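Local coordinates for protein serpin B3 (Homo sapiens, PDB 4ZK0) that probably inhibits proteases, as serpins do, by offering a reactive-centre loop that inserts into its main beta sheet on cleavage, at residues Leu282-Phe287 with Phe363-Pro368; Asp306-Asp311 with Leu323-Val328; Gly79-Gln84 with Lys125-Ser130; Phe28-Ser33 with Ile381-Arg386. All coordinates share one frame; numbering follows the deposited sequence.

How the interactions relate
Interaction 4 opens first: Phe28-Ser33 pairs with Ile381-Arg386, closing nearly the whole chain into one loop at the centre of the molecule, and everything else lies within it. Interaction 3 follows, a short closure packing helix 80-92 against the end of helix 117-127. It is complete before interaction 1 begins on strand 276-294. That contact reaches across to strand 361-364, and interaction 2 sits between its two halves, tying the loop after helix 296-301 to the start of strand 325-336. No loops cross. Interactions 1 and 2 lie on opposite sides of the chain's centre, about 42 Å apart between centres, yet their strands 276-294 and 325-336 are sheet neighbours.

Interaction 1 of 4, residues Leu282-Phe287 with Phe363-Pro368; sequences LHLPRF and FHCNHP. With ZN (zinc ion), chain B.
His283 and His364 project from paired parallel strands and run alongside each other from the same face of the sheet, with their rings stacked face to face. The centroids are 4.1 Å apart and the planes tilted by 21°, and the overlap is offset: His364 CD2 sits 3.6 Å from His283 CG, toward the rim. Both rings start alike, CG anti to the carbonyl carbon (chi1 -72° and -67°), which keeps them abreast. In the backbone that carries them His283 N donates to Phe363 O at 3.1 Å, and Cys365 N to His283 O at 2.8 Å. On the other sheet face Leu282 CD1 meets Phe363 CD2 at 3.6 Å. Beyond the paired residues, Pro285 CD rests on Cys365 CB at 3.7 Å. His283 NE2 binds the zinc ion at 2.1 Å, with water 1 and Asp281 among the other ligands. Since Asp281 OD2 also takes a hydrogen bond from His364 NE2, His364 is second shell to the zinc ion and probably helps to position the carboxylate, while the metal probably polarises the His283 ring.

Interaction 2 of 4, residues Asp306-Asp311 with Leu323-Val328; sequences DIFNGD and LVLSGV
Val324 is the first residue of Leu323-Val328 to touch the 306-311 turn. Its chi1 of 180° turns CG1 away from the backbone N and lays that methyl against the peptide group leaving Phe308, 3.5 Å from Phe308 C, while CG2 faces Asn309 O. Next comes Leu325, whose backbone makes the direct polar link: Leu325 N donates to Ile307 O over 3.1 Å, the donor approaching nearly along the C=O axis. The side chain of Leu325 slants across that of Ile307, though the modelled approach there is too short to be trusted, and Leu325 CB also packs on Phe308 CD1 at 3.8 Å. Leu325 O lies at the edge of the Phe308 ring, 3.5 Å from CD1. A water bridges the two backbones, donating to Leu325 O at 2.7 Å and to Phe308 O at 2.8 Å. Past Ser326 and Gly327, which form a classic beta bulge opposite Val350, Val328 puts CG2 in the plane of the Phe308 ring, 4.0 Å from CE1. Across from this strand an Asx turn, Asp311 N to Asn309 OD1, shapes the end of the loop. Phe308 packs on Lys296, Leu299 and Arg300 of helix 296-301, and Ile307 on Thr49 and Ile53 of helix 47-56. The contact thus joins two helices to the start of strand 325-336, flanked in its sheet by strands 276-294 and 340-351.

Interaction 3 of 4, residues Gly79-Gln84 with Lys125-Ser130; sequences GNVHHQ and KFYQTS
The imidazole of His83, which receives the edge of Phe126 on its face, is held by a nearly straight hydrogen bond from ND1 to Gly79 O, 2.9 Å long with 176° at the hydrogen. Gly79 O lies in the ring plane of His83, although the donor sits well above the carbonyl plane; a weak bond from His83 N reaches the same oxygen. This fixes the ring's rotation, and Phe126 CE1 comes over its centre, 3.6 Å from His83 ND1, with the planes at 54°. Phe126 is itself sandwiched: His82 CB makes a CH-pi contact with one face, 4.2 Å from the ring centroid, and Lys125 CG lies over the opposite one. His82 O also touches Phe126 CD1 at 3.5 Å. The rims of the His82 and Tyr127 rings face each other, but too closely in the model to be relied on; Tyr127 continues onto Phe85, Ser36 and Met40. This is plain helix-to-helix packing between what probably correspond to helices D and E of the serpin fold, beside helix 31-42.

Interaction 4 of 4, residues Phe28-Ser33 with Ile381-Arg386; sequences FYSPIS and ILFYGR
Phe28 and Tyr29, on the short strand 27-29, pair antiparallel with Gly385 and Tyr384, and the chain then turns at Ser30 into helix 31-42, an organisation consistent with the shutter region of serpins. The strand part is the tight one. Tyr29 N donates to Tyr384 O at 3.0 Å and Tyr384 N returns the bond to Tyr29 O at 2.9 Å. Next to this pair Phe28 meets Gly385 at a non-hydrogen-bonded site. Gly385 has no side chain, so its CA lies at the edge of the Phe28 ring, 4.0 Å from CD1. The Phe28 and Phe383 rings are almost parallel, at 6°, but slid apart, so that Phe28 CZ presses on Phe383 CB at 3.5 Å. On the other sheet face the Tyr29 and Tyr384 side chains run side by side; Tyr29 OH bonds to Met12 O of helix 4-22, and the two rings reach Phe19 and Phe16 respectively.

Farther on, at Ile32, side-chain packing is looser, though still buried: Ile32 CG2 lies 4.1 Å from Leu382 CD2, near the bulge that Leu382 and Phe383 form opposite Ile373. One short link joins the two parts. Ser30 OG, swung opposite the backbone N (chi1 -179°), donates to Leu382 O at 2.6 Å and, as the helix N-cap, accepts from Ser33 N at 3.3 Å.

Interaction 1 of 4, residues Leu282-Phe287 with Phe363-Pro368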
loop_
_atom_site.group_PDB
_atom_site.type_symbol
_atom_site.label_atom_id
_atom_site.label_comp_id
_atom_site.label_asym_id
_atom_site.label_seq_id
_atom_site.Cartn_x
_atom_site.Cartn_y
_atom_site.Cartn_z
ATOM N N LEU A 282 -11.796 12.111 -20.422
ATOM C CA LEU A 282 -11.364 11.067 -19.569
ATOM C C LEU A 282 -12.408 10.007 -19.545
ATOM O O LEU A 282 -13.543 10.272 -19.151
ATOM C CB LEU A 282 -11.141 11.610 -18.187
ATOM C CG LEU A 282 -10.874 10.588 -17.083
ATOM C CD1 LEU A 282 -9.609 9.791 -17.282
ATOM C CD2 LEU A 282 -10.850 11.298 -15.757
ATOM N N HIS A 283 -12.002 8.806 -19.946
ATOM C CA HIS A 283 -12.814 7.626 -19.826
ATOM C C HIS A 283 -12.097 6.738 -18.811
ATOM O O HIS A 283 -10.963 6.270 -19.043
ATOM C CB HIS A 283 -12.901 6.886 -21.156
ATOM C CG HIS A 283 -13.734 7.571 -22.188
ATOM N ND1 HIS A 283 -14.247 6.891 -23.279
ATOM C CD2 HIS A 283 -14.174 8.841 -22.287
ATOM C CE1 HIS A 283 -14.937 7.733 -24.021
ATOM N NE2 HIS A 283 -14.918 8.917 -23.442
ATOM N N LEU A 284 -12.743 6.515 -17.677
ATOM C CA LEU A 284 -12.151 5.709 -16.617
ATOM C C LEU A 284 -13.183 4.653 -16.171
ATOM O O LEU A 284 -14.320 4.986 -15.826
ATOM C CB LEU A 284 -11.786 6.625 -15.452
ATOM C CG LEU A 284 -11.073 5.972 -14.266
ATOM C CD1 LEU A 284 -9.594 5.643 -14.532
ATOM C CD2 LEU A 284 -11.193 6.858 -13.041
ATOM N N PRO A 285 -12.801 3.394 -16.185
ATOM C CA PRO A 285 -13.735 2.354 -15.759
ATOM C C PRO A 285 -14.148 2.416 -14.264
ATOM O O PRO A 285 -13.349 2.807 -13.386
ATOM C CB PRO A 285 -12.970 1.063 -16.016
ATOM C CG PRO A 285 -11.565 1.422 -16.038
ATOM C CD PRO A 285 -11.447 2.869 -16.399
ATOM N N ARG A 286 -15.396 2.022 -14.007
ATOM C CA ARG A 286 -15.815 1.623 -12.678
ATOM C C ARG A 286 -15.078 0.357 -12.451
ATOM O O ARG A 286 -15.142 -0.554 -13.286
ATOM C CB ARG A 286 -17.318 1.319 -12.631
ATOM C CG ARG A 286 -18.181 2.538 -12.493
ATOM C CD ARG A 286 -19.690 2.180 -12.447
ATOM N NE ARG A 286 -20.028 1.261 -11.350
ATOM C CZ ARG A 286 -20.468 1.605 -10.136
ATOM N NH1 ARG A 286 -20.676 2.864 -9.795
ATOM N NH2 ARG A 286 -20.736 0.660 -9.247
ATOM N N PHE A 287 -14.300 0.282 -11.388
ATOM C CA PHE A 287 -13.602 -0.958 -11.164
ATOM C C PHE A 287 -13.359 -1.232 -9.679
ATOM O O PHE A 287 -13.511 -0.369 -8.821
ATOM C CB PHE A 287 -12.297 -1.044 -12.031
ATOM C CG PHE A 287 -11.147 -0.191 -11.510
ATOM C CD1 PHE A 287 -10.251 -0.693 -10.561
ATOM C CD2 PHE A 287 -10.985 1.082 -11.948
ATOM C CE1 PHE A 287 -9.215 0.094 -10.075
ATOM C CE2 PHE A 287 -9.955 1.881 -11.476
ATOM C CZ PHE A 287 -9.077 1.399 -10.519
ATOM N N PHE A 363 -7.941 10.537 -22.811
ATOM C CA PHE A 363 -7.301 9.698 -21.856
ATOM C C PHE A 363 -8.235 8.539 -21.609
ATOM O O PHE A 363 -9.031 8.607 -20.703
ATOM C CB PHE A 363 -6.983 10.501 -20.555
ATOM C CG PHE A 363 -5.961 9.823 -19.677
ATOM C CD1 PHE A 363 -4.627 10.028 -19.879
ATOM C CD2 PHE A 363 -6.354 8.973 -18.670
ATOM C CE1 PHE A 363 -3.697 9.391 -19.072
ATOM C CE2 PHE A 363 -5.436 8.336 -17.857
ATOM C CZ PHE A 363 -4.103 8.529 -18.085
ATOM N N HIS A 364 -8.150 7.505 -22.439
ATOM C CA HIS A 364 -9.151 6.434 -22.493
ATOM C C HIS A 364 -8.623 5.174 -21.855
ATOM O O HIS A 364 -7.820 4.449 -22.433
ATOM C CB HIS A 364 -9.593 6.145 -23.951
ATOM C CG HIS A 364 -10.356 7.265 -24.604
ATOM N ND1 HIS A 364 -10.693 7.254 -25.945
ATOM C CD2 HIS A 364 -10.846 8.422 -24.105
ATOM C CE1 HIS A 364 -11.391 8.339 -26.229
ATOM N NE2 HIS A 364 -11.490 9.073 -25.134
ATOM N N CYS A 365 -9.062 4.899 -20.636
ATOM C CA CYS A 365 -8.469 3.792 -19.889
ATOM C C CYS A 365 -9.140 2.455 -20.234
ATOM O O CYS A 365 -9.713 1.778 -19.348
ATOM C CB CYS A 365 -8.550 4.114 -18.401
ATOM S SG CYS A 365 -7.467 5.482 -17.926
ATOM N N ASN A 366 -9.031 2.042 -21.505
ATOM C CA ASN A 366 -9.670 0.771 -21.970
ATOM C C ASN A 366 -8.686 -0.271 -22.292
ATOM O O ASN A 366 -8.974 -1.172 -23.080
ATOM C CB ASN A 366 -10.546 0.982 -23.221
ATOM C CG ASN A 366 -9.823 1.773 -24.270
ATOM O OD1 ASN A 366 -8.580 1.793 -24.290
ATOM N ND2 ASN A 366 -10.550 2.509 -25.051
ATOM N N HIS A 367 -7.530 -0.171 -21.655
ATOM C CA HIS A 367 -6.550 -1.191 -21.737
ATOM C C HIS A 367 -5.704 -0.996 -20.485
ATOM O O HIS A 367 -5.980 -0.068 -19.729
ATOM C CB HIS A 367 -5.765 -1.113 -23.069
ATOM C CG HIS A 367 -5.040 0.163 -23.289
ATOM N ND1 HIS A 367 -5.607 1.234 -23.939
ATOM C CD2 HIS A 367 -3.765 0.527 -23.002
ATOM C CE1 HIS A 367 -4.725 2.220 -24.005
ATOM N NE2 HIS A 367 -3.598 1.811 -23.456
ATOM N N PRO A 368 -4.700 -1.857 -20.258
ATOM C CA PRO A 368 -4.081 -1.850 -18.968
ATOM C C PRO A 368 -3.340 -0.550 -18.526
ATOM O O PRO A 368 -2.700 0.119 -19.329
ATOM C CB PRO A 368 -3.127 -3.004 -19.069
ATOM C CG PRO A 368 -3.859 -4.005 -19.882
ATOM C CD PRO A 368 -4.401 -3.098 -20.984
HETATM ZN ZN ZN B . -15.611 10.865 -23.966
HETATM O O HOH W 1 -17.084 11.979 -22.595
#

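Interaction 2 of 4, residues Asp306-Asp311 with Leu323-Val328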
loop_
_atom_site.group_PDB
_atom_site.type_symbol
_atom_site.label_atom_id
_atom_site.label_comp_id
_atom_site.label_asym_id
_atom_site.label_seq_id
_atom_site.Cartn_x
_atom_site.Cartn_y
_atom_site.Cartn_z
ATOM N N ASP A 306 17.470 -13.062 7.919
ATOM C CA ASP A 306 17.650 -13.402 9.324
ATOM C C ASP A 306 16.333 -13.340 10.080
ATOM O O ASP A 306 16.044 -14.188 10.957
ATOM C CB ASP A 306 18.592 -12.412 9.985
ATOM C CG ASP A 306 20.000 -12.498 9.439
ATOM O OD1 ASP A 306 20.179 -13.227 8.440
ATOM O OD2 ASP A 306 20.902 -11.808 10.002
ATOM N N ILE A 307 15.510 -12.355 9.702
ATOM C CA ILE A 307 14.296 -12.094 10.412
ATOM C C ILE A 307 13.429 -13.374 10.460
ATOM O O ILE A 307 12.664 -13.587 11.405
ATOM C CB ILE A 307 13.556 -10.872 9.811
ATOM C CG1 ILE A 307 12.478 -10.388 10.740
ATOM C CG2 ILE A 307 12.903 -11.172 8.466
ATOM C CD1 ILE A 307 12.962 -9.543 11.862
ATOM N N PHE A 308 13.567 -14.230 9.453
ATOM C CA PHE A 308 12.712 -15.400 9.336
ATOM C C PHE A 308 13.400 -16.716 9.736
ATOM O O PHE A 308 12.812 -17.758 9.604
ATOM C CB PHE A 308 12.228 -15.535 7.897
ATOM C CG PHE A 308 11.388 -14.391 7.411
ATOM C CD1 PHE A 308 10.066 -14.225 7.861
ATOM C CD2 PHE A 308 11.883 -13.515 6.452
ATOM C CE1 PHE A 308 9.282 -13.188 7.367
ATOM C CE2 PHE A 308 11.111 -12.473 5.969
ATOM C CZ PHE A 308 9.798 -12.329 6.409
ATOM N N ASN A 309 14.614 -16.668 10.257
ATOM C CA ASN A 309 15.315 -17.911 10.582
ATOM C C ASN A 309 16.059 -17.764 11.916
ATOM O O ASN A 309 15.912 -16.745 12.626
ATOM C CB ASN A 309 16.247 -18.312 9.402
ATOM C CG ASN A 309 17.448 -17.382 9.255
ATOM O OD1 ASN A 309 17.957 -16.835 10.222
ATOM N ND2 ASN A 309 17.931 -17.233 8.041
ATOM N N GLY A 310 16.893 -18.754 12.221
ATOM C CA GLY A 310 17.593 -18.826 13.495
ATOM C C GLY A 310 18.594 -17.729 13.729
ATOM O O GLY A 310 18.987 -17.516 14.849
ATOM N N ASP A 311 19.004 -17.001 12.702
ATOM C CA ASP A 311 19.825 -15.813 12.932
ATOM C C ASP A 311 19.026 -14.555 13.334
ATOM O O ASP A 311 19.614 -13.467 13.502
ATOM C CB ASP A 311 20.633 -15.492 11.682
ATOM C CG ASP A 311 21.557 -16.653 11.262
ATOM O OD1 ASP A 311 22.022 -17.420 12.141
ATOM O OD2 ASP A 311 21.833 -16.779 10.053
ATOM N N LEU A 323 12.930 -14.549 19.409
ATOM C CA LEU A 323 11.785 -14.316 18.538
ATOM C C LEU A 323 12.183 -14.412 17.104
ATOM O O LEU A 323 13.190 -13.798 16.712
ATOM C CB LEU A 323 11.206 -12.930 18.710
ATOM C CG LEU A 323 10.075 -12.882 19.700
ATOM C CD1 LEU A 323 9.720 -11.420 19.964
ATOM C CD2 LEU A 323 8.899 -13.691 19.172
ATOM N N VAL A 324 11.341 -15.106 16.328
ATOM C CA VAL A 324 11.473 -15.241 14.868
ATOM C C VAL A 324 10.129 -14.903 14.231
ATOM O O VAL A 324 9.107 -15.213 14.772
ATOM C CB VAL A 324 11.826 -16.713 14.450
ATOM C CG1 VAL A 324 11.962 -16.859 12.934
ATOM C CG2 VAL A 324 13.110 -17.160 15.127
ATOM N N LEU A 325 10.136 -14.313 13.046
ATOM C CA LEU A 325 8.888 -14.122 12.316
ATOM C C LEU A 325 8.516 -15.387 11.575
ATOM O O LEU A 325 9.332 -15.916 10.847
ATOM C CB LEU A 325 9.048 -12.991 11.320
ATOM C CG LEU A 325 8.702 -11.571 11.771
ATOM C CD1 LEU A 325 8.750 -11.286 13.265
ATOM C CD2 LEU A 325 9.415 -10.524 10.939
ATOM N N SER A 326 7.280 -15.845 11.749
ATOM C CA SER A 326 6.741 -16.920 10.979
ATOM C C SER A 326 6.035 -16.469 9.708
ATOM O O SER A 326 5.821 -17.291 8.831
ATOM C CB SER A 326 5.781 -17.755 11.819
ATOM O OG SER A 326 4.707 -17.018 12.361
ATOM N N GLY A 327 5.646 -15.187 9.592
ATOM C CA GLY A 327 4.824 -14.787 8.441
ATOM C C GLY A 327 4.703 -13.295 8.281
ATOM O O GLY A 327 4.804 -12.551 9.266
ATOM N N VAL A 328 4.445 -12.869 7.053
ATOM C CA VAL A 328 4.048 -11.496 6.764
ATOM C C VAL A 328 3.032 -11.493 5.624
ATOM O O VAL A 328 3.334 -11.988 4.569
ATOM C CB VAL A 328 5.208 -10.606 6.325
ATOM C CG1 VAL A 328 4.705 -9.195 6.049
ATOM C CG2 VAL A 328 6.314 -10.570 7.358
HETATM O O HOH W 2 10.003 -18.112 9.485
#

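Interaction 3 of 4, residues Gly79-Gln84 with Lys125-Ser130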
loop_
_atom_site.group_PDB
_atom_site.type_symbol
_atom_site.label_atom_id
_atom_site.label_comp_id
_atom_site.label_asym_id
_atom_site.label_seq_id
_atom_site.Cartn_x
_atom_site.Cartn_y
_atom_site.Cartn_z
ATOM N N GLY A 79 16.406 4.961 13.633
ATOM C CA GLY A 79 16.127 5.959 14.722
ATOM C C GLY A 79 15.294 7.108 14.189
ATOM O O GLY A 79 14.285 7.512 14.778
ATOM N N ASN A 80 15.711 7.629 13.049
ATOM C CA ASN A 80 15.034 8.787 12.470
ATOM C C ASN A 80 14.030 8.364 11.429
ATOM O O ASN A 80 13.180 9.149 11.046
ATOM C CB ASN A 80 16.035 9.752 11.891
ATOM C CG ASN A 80 16.930 9.089 10.888
ATOM O OD1 ASN A 80 16.449 8.390 9.989
ATOM N ND2 ASN A 80 18.240 9.280 11.034
ATOM N N VAL A 81 14.122 7.115 10.971
ATOM C CA VAL A 81 12.991 6.524 10.297
ATOM C C VAL A 81 11.799 6.657 11.239
ATOM O O VAL A 81 10.758 7.178 10.856
ATOM C CB VAL A 81 13.241 5.059 9.897
ATOM C CG1 VAL A 81 11.941 4.275 9.644
ATOM C CG2 VAL A 81 14.096 5.043 8.655
ATOM N N HIS A 82 11.991 6.233 12.484
ATOM C CA HIS A 82 10.909 6.201 13.430
ATOM C C HIS A 82 10.349 7.595 13.746
ATOM O O HIS A 82 9.128 7.784 13.779
ATOM C CB HIS A 82 11.367 5.457 14.671
ATOM C CG HIS A 82 11.954 4.124 14.353
ATOM N ND1 HIS A 82 13.203 3.729 14.801
ATOM C CD2 HIS A 82 11.483 3.104 13.597
ATOM C CE1 HIS A 82 13.463 2.512 14.350
ATOM N NE2 HIS A 82 12.437 2.117 13.611
ATOM N N HIS A 83 11.243 8.569 13.928
ATOM C CA HIS A 83 10.866 9.955 14.231
ATOM C C HIS A 83 10.021 10.472 13.062
ATOM O O HIS A 83 8.987 11.171 13.220
ATOM C CB HIS A 83 12.124 10.855 14.459
ATOM C CG HIS A 83 12.664 10.850 15.866
ATOM N ND1 HIS A 83 13.502 9.857 16.353
ATOM C CD2 HIS A 83 12.514 11.737 16.883
ATOM C CE1 HIS A 83 13.825 10.124 17.610
ATOM N NE2 HIS A 83 13.249 11.267 17.954
ATOM N N GLN A 84 10.437 10.106 11.865
ATOM C CA GLN A 84 9.766 10.616 10.683
ATOM C C GLN A 84 8.415 9.938 10.472
ATOM O O GLN A 84 7.454 10.589 10.072
ATOM C CB GLN A 84 10.669 10.480 9.473
ATOM C CG GLN A 84 11.736 11.559 9.457
ATOM C CD GLN A 84 12.706 11.426 8.299
ATOM O OE1 GLN A 84 12.393 10.844 7.261
ATOM N NE2 GLN A 84 13.910 11.960 8.482
ATOM N N LYS A 125 4.940 5.549 20.903
ATOM C CA LYS A 125 5.297 6.923 20.589
ATOM C C LYS A 125 5.505 7.143 19.069
ATOM O O LYS A 125 4.938 8.054 18.501
ATOM C CB LYS A 125 6.556 7.291 21.344
ATOM C CG LYS A 125 7.127 8.655 20.969
ATOM C CD LYS A 125 8.238 9.011 21.939
ATOM C CE LYS A 125 8.717 10.440 21.792
ATOM N NZ LYS A 125 9.561 10.568 20.588
ATOM N N PHE A 126 6.331 6.329 18.412
ATOM C CA PHE A 126 6.662 6.620 17.026
ATOM C C PHE A 126 5.609 6.125 16.020
ATOM O O PHE A 126 5.372 6.778 14.991
ATOM C CB PHE A 126 8.045 6.085 16.692
ATOM C CG PHE A 126 9.152 6.717 17.516
ATOM C CD1 PHE A 126 9.547 8.012 17.288
ATOM C CD2 PHE A 126 9.777 6.016 18.524
ATOM C CE1 PHE A 126 10.587 8.601 18.035
ATOM C CE2 PHE A 126 10.785 6.598 19.297
ATOM C CZ PHE A 126 11.194 7.891 19.050
ATOM N N TYR A 127 4.939 5.018 16.333
ATOM C CA TYR A 127 3.938 4.454 15.447
ATOM C C TYR A 127 2.490 4.552 15.953
ATOM O O TYR A 127 1.562 3.987 15.328
ATOM C CB TYR A 127 4.332 2.997 15.217
ATOM C CG TYR A 127 5.583 2.923 14.401
ATOM C CD1 TYR A 127 5.515 2.908 13.012
ATOM C CD2 TYR A 127 6.842 2.919 15.007
ATOM C CE1 TYR A 127 6.648 2.841 12.249
ATOM C CE2 TYR A 127 7.992 2.876 14.242
ATOM C CZ TYR A 127 7.901 2.846 12.864
ATOM O OH TYR A 127 9.062 2.809 12.082
ATOM N N GLN A 128 2.286 5.255 17.075
ATOM C CA GLN A 128 0.959 5.481 17.628
ATOM C C GLN A 128 0.299 4.150 17.858
ATOM O O GLN A 128 -0.900 3.986 17.674
ATOM C CB GLN A 128 0.107 6.368 16.688
ATOM C CG GLN A 128 0.745 7.737 16.442
ATOM C CD GLN A 128 0.036 8.586 15.382
ATOM O OE1 GLN A 128 -0.742 8.099 14.569
ATOM N NE2 GLN A 128 0.332 9.869 15.382
ATOM N N THR A 129 1.099 3.158 18.184
ATOM C CA THR A 129 0.600 1.811 18.240
ATOM C C THR A 129 -0.240 1.592 19.467
ATOM O O THR A 129 0.203 1.910 20.550
ATOM C CB THR A 129 1.784 0.834 18.283
ATOM O OG1 THR A 129 2.593 1.082 17.132
ATOM C CG2 THR A 129 1.321 -0.595 18.239
ATOM N N SER A 130 -1.412 0.999 19.329
ATOM C CA SER A 130 -2.079 0.479 20.505
ATOM C C SER A 130 -1.682 -0.964 20.710
ATOM O O SER A 130 -1.411 -1.724 19.771
ATOM C CB SER A 130 -3.596 0.611 20.465
ATOM O OG SER A 130 -4.101 0.195 19.236
#

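Interaction 4 of 4, residues Phe28-Ser33 with Ile381-Arg386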
loop_
_atom_site.group_PDB
_atom_site.type_symbol
_atom_site.label_atom_id
_atom_site.label_comp_id
_atom_site.label_asym_id
_atom_site.label_seq_id
_atom_site.Cartn_x
_atom_site.Cartn_y
_atom_site.Cartn_z
ATOM N N PHE A 28 -2.365 -4.642 -6.567
ATOM C CA PHE A 28 -2.800 -3.545 -5.728
ATOM C C PHE A 28 -2.367 -3.777 -4.273
ATOM O O PHE A 28 -2.595 -4.854 -3.671
ATOM C CB PHE A 28 -4.309 -3.333 -5.772
ATOM C CG PHE A 28 -4.734 -2.038 -5.096
ATOM C CD1 PHE A 28 -4.387 -0.791 -5.663
ATOM C CD2 PHE A 28 -5.396 -2.057 -3.883
ATOM C CE1 PHE A 28 -4.727 0.365 -5.034
ATOM C CE2 PHE A 28 -5.703 -0.902 -3.229
ATOM C CZ PHE A 28 -5.375 0.325 -3.806
ATOM N N TYR A 29 -1.732 -2.761 -3.737
ATOM C CA TYR A 29 -1.175 -2.851 -2.429
ATOM C C TYR A 29 -0.949 -1.466 -1.858
ATOM O O TYR A 29 -0.966 -0.471 -2.589
ATOM C CB TYR A 29 0.107 -3.710 -2.446
ATOM C CG TYR A 29 1.258 -3.203 -3.308
ATOM C CD1 TYR A 29 1.289 -3.440 -4.663
ATOM C CD2 TYR A 29 2.338 -2.575 -2.762
ATOM C CE1 TYR A 29 2.331 -3.030 -5.475
ATOM C CE2 TYR A 29 3.380 -2.115 -3.559
ATOM C CZ TYR A 29 3.388 -2.375 -4.941
ATOM O OH TYR A 29 4.426 -1.968 -5.791
ATOM N N SER A 30 -0.689 -1.441 -0.560
ATOM C CA SER A 30 -0.299 -0.244 0.160
ATOM C C SER A 30 1.126 -0.382 0.639
ATOM O O SER A 30 1.372 -1.106 1.626
ATOM C CB SER A 30 -1.203 0.042 1.372
ATOM O OG SER A 30 -0.761 1.248 2.021
ATOM N N PRO A 31 2.074 0.267 -0.079
ATOM C CA PRO A 31 3.439 0.229 0.350
ATOM C C PRO A 31 3.630 0.840 1.744
ATOM O O PRO A 31 4.393 0.304 2.558
ATOM C CB PRO A 31 4.184 1.020 -0.736
ATOM C CG PRO A 31 3.166 1.894 -1.359
ATOM C CD PRO A 31 1.895 1.108 -1.270
ATOM N N ILE A 32 2.927 1.932 2.025
ATOM C CA ILE A 32 3.037 2.583 3.334
ATOM C C ILE A 32 2.610 1.691 4.508
ATOM O O ILE A 32 3.200 1.754 5.581
ATOM C CB ILE A 32 2.361 3.976 3.315
ATOM C CG1 ILE A 32 2.921 4.851 4.440
ATOM C CG2 ILE A 32 0.861 3.872 3.400
ATOM C CD1 ILE A 32 4.438 5.034 4.348
ATOM N N SER A 33 1.578 0.860 4.300
ATOM C CA SER A 33 1.123 -0.098 5.279
ATOM C C SER A 33 2.217 -1.094 5.626
ATOM O O SER A 33 2.512 -1.385 6.801
ATOM C CB SER A 33 -0.103 -0.824 4.709
ATOM O OG SER A 33 -0.524 -1.898 5.528
ATOM N N ILE A 381 3.101 8.025 -1.468
ATOM C CA ILE A 381 2.227 7.057 -2.191
ATOM C C ILE A 381 1.643 6.063 -1.210
ATOM O O ILE A 381 2.366 5.311 -0.563
ATOM C CB ILE A 381 2.932 6.399 -3.391
ATOM C CG1 ILE A 381 3.360 7.485 -4.370
ATOM C CG2 ILE A 381 1.991 5.391 -4.064
ATOM C CD1 ILE A 381 4.319 7.031 -5.467
ATOM N N LEU A 382 0.324 6.132 -1.062
ATOM C CA LEU A 382 -0.399 5.368 -0.061
ATOM C C LEU A 382 -0.794 3.999 -0.609
ATOM O O LEU A 382 -0.778 2.987 0.119
ATOM C CB LEU A 382 -1.690 6.103 0.301
ATOM C CG LEU A 382 -1.463 7.519 0.871
ATOM C CD1 LEU A 382 -2.758 8.141 1.353
ATOM C CD2 LEU A 382 -0.516 7.483 2.065
ATOM N N PHE A 383 -1.158 4.014 -1.890
ATOM C CA PHE A 383 -1.666 2.829 -2.591
ATOM C C PHE A 383 -1.133 2.848 -4.012
ATOM O O PHE A 383 -1.074 3.914 -4.634
ATOM C CB PHE A 383 -3.181 2.822 -2.636
ATOM C CG PHE A 383 -3.871 2.751 -1.267
ATOM C CD1 PHE A 383 -4.133 1.548 -0.659
ATOM C CD2 PHE A 383 -4.356 3.886 -0.679
ATOM C CE1 PHE A 383 -4.810 1.479 0.543
ATOM C CE2 PHE A 383 -5.015 3.834 0.532
ATOM C CZ PHE A 383 -5.252 2.638 1.134
ATOM N N TYR A 384 -0.706 1.695 -4.494
ATOM C CA TYR A 384 -0.205 1.527 -5.870
ATOM C C TYR A 384 -0.816 0.307 -6.524
ATOM O O TYR A 384 -1.036 -0.699 -5.862
ATOM C CB TYR A 384 1.307 1.344 -5.876
ATOM C CG TYR A 384 1.980 1.455 -7.265
ATOM C CD1 TYR A 384 2.285 2.705 -7.796
ATOM C CD2 TYR A 384 2.352 0.320 -7.990
ATOM C CE1 TYR A 384 2.887 2.842 -9.037
ATOM C CE2 TYR A 384 2.992 0.429 -9.240
ATOM C CZ TYR A 384 3.234 1.693 -9.753
ATOM O OH TYR A 384 3.848 1.887 -10.962
ATOM N N GLY A 385 -1.046 0.384 -7.842
ATOM C CA GLY A 385 -1.671 -0.725 -8.536
ATOM C C GLY A 385 -1.547 -0.779 -10.048
ATOM O O GLY A 385 -1.122 0.197 -10.737
ATOM N N ARG A 386 -1.870 -1.967 -10.557
ATOM C CA ARG A 386 -2.015 -2.174 -11.997
ATOM C C ARG A 386 -3.384 -2.719 -12.217
ATOM O O ARG A 386 -3.740 -3.698 -11.627
ATOM C CB ARG A 386 -0.954 -3.141 -12.559
ATOM C CG ARG A 386 -1.292 -3.732 -13.931
ATOM C CD ARG A 386 -0.155 -4.604 -14.450
ATOM N NE ARG A 386 -0.256 -5.971 -14.001
ATOM C CZ ARG A 386 0.738 -6.864 -13.955
ATOM N NH1 ARG A 386 1.961 -6.571 -14.264
ATOM N NH2 ARG A 386 0.458 -8.078 -13.568
#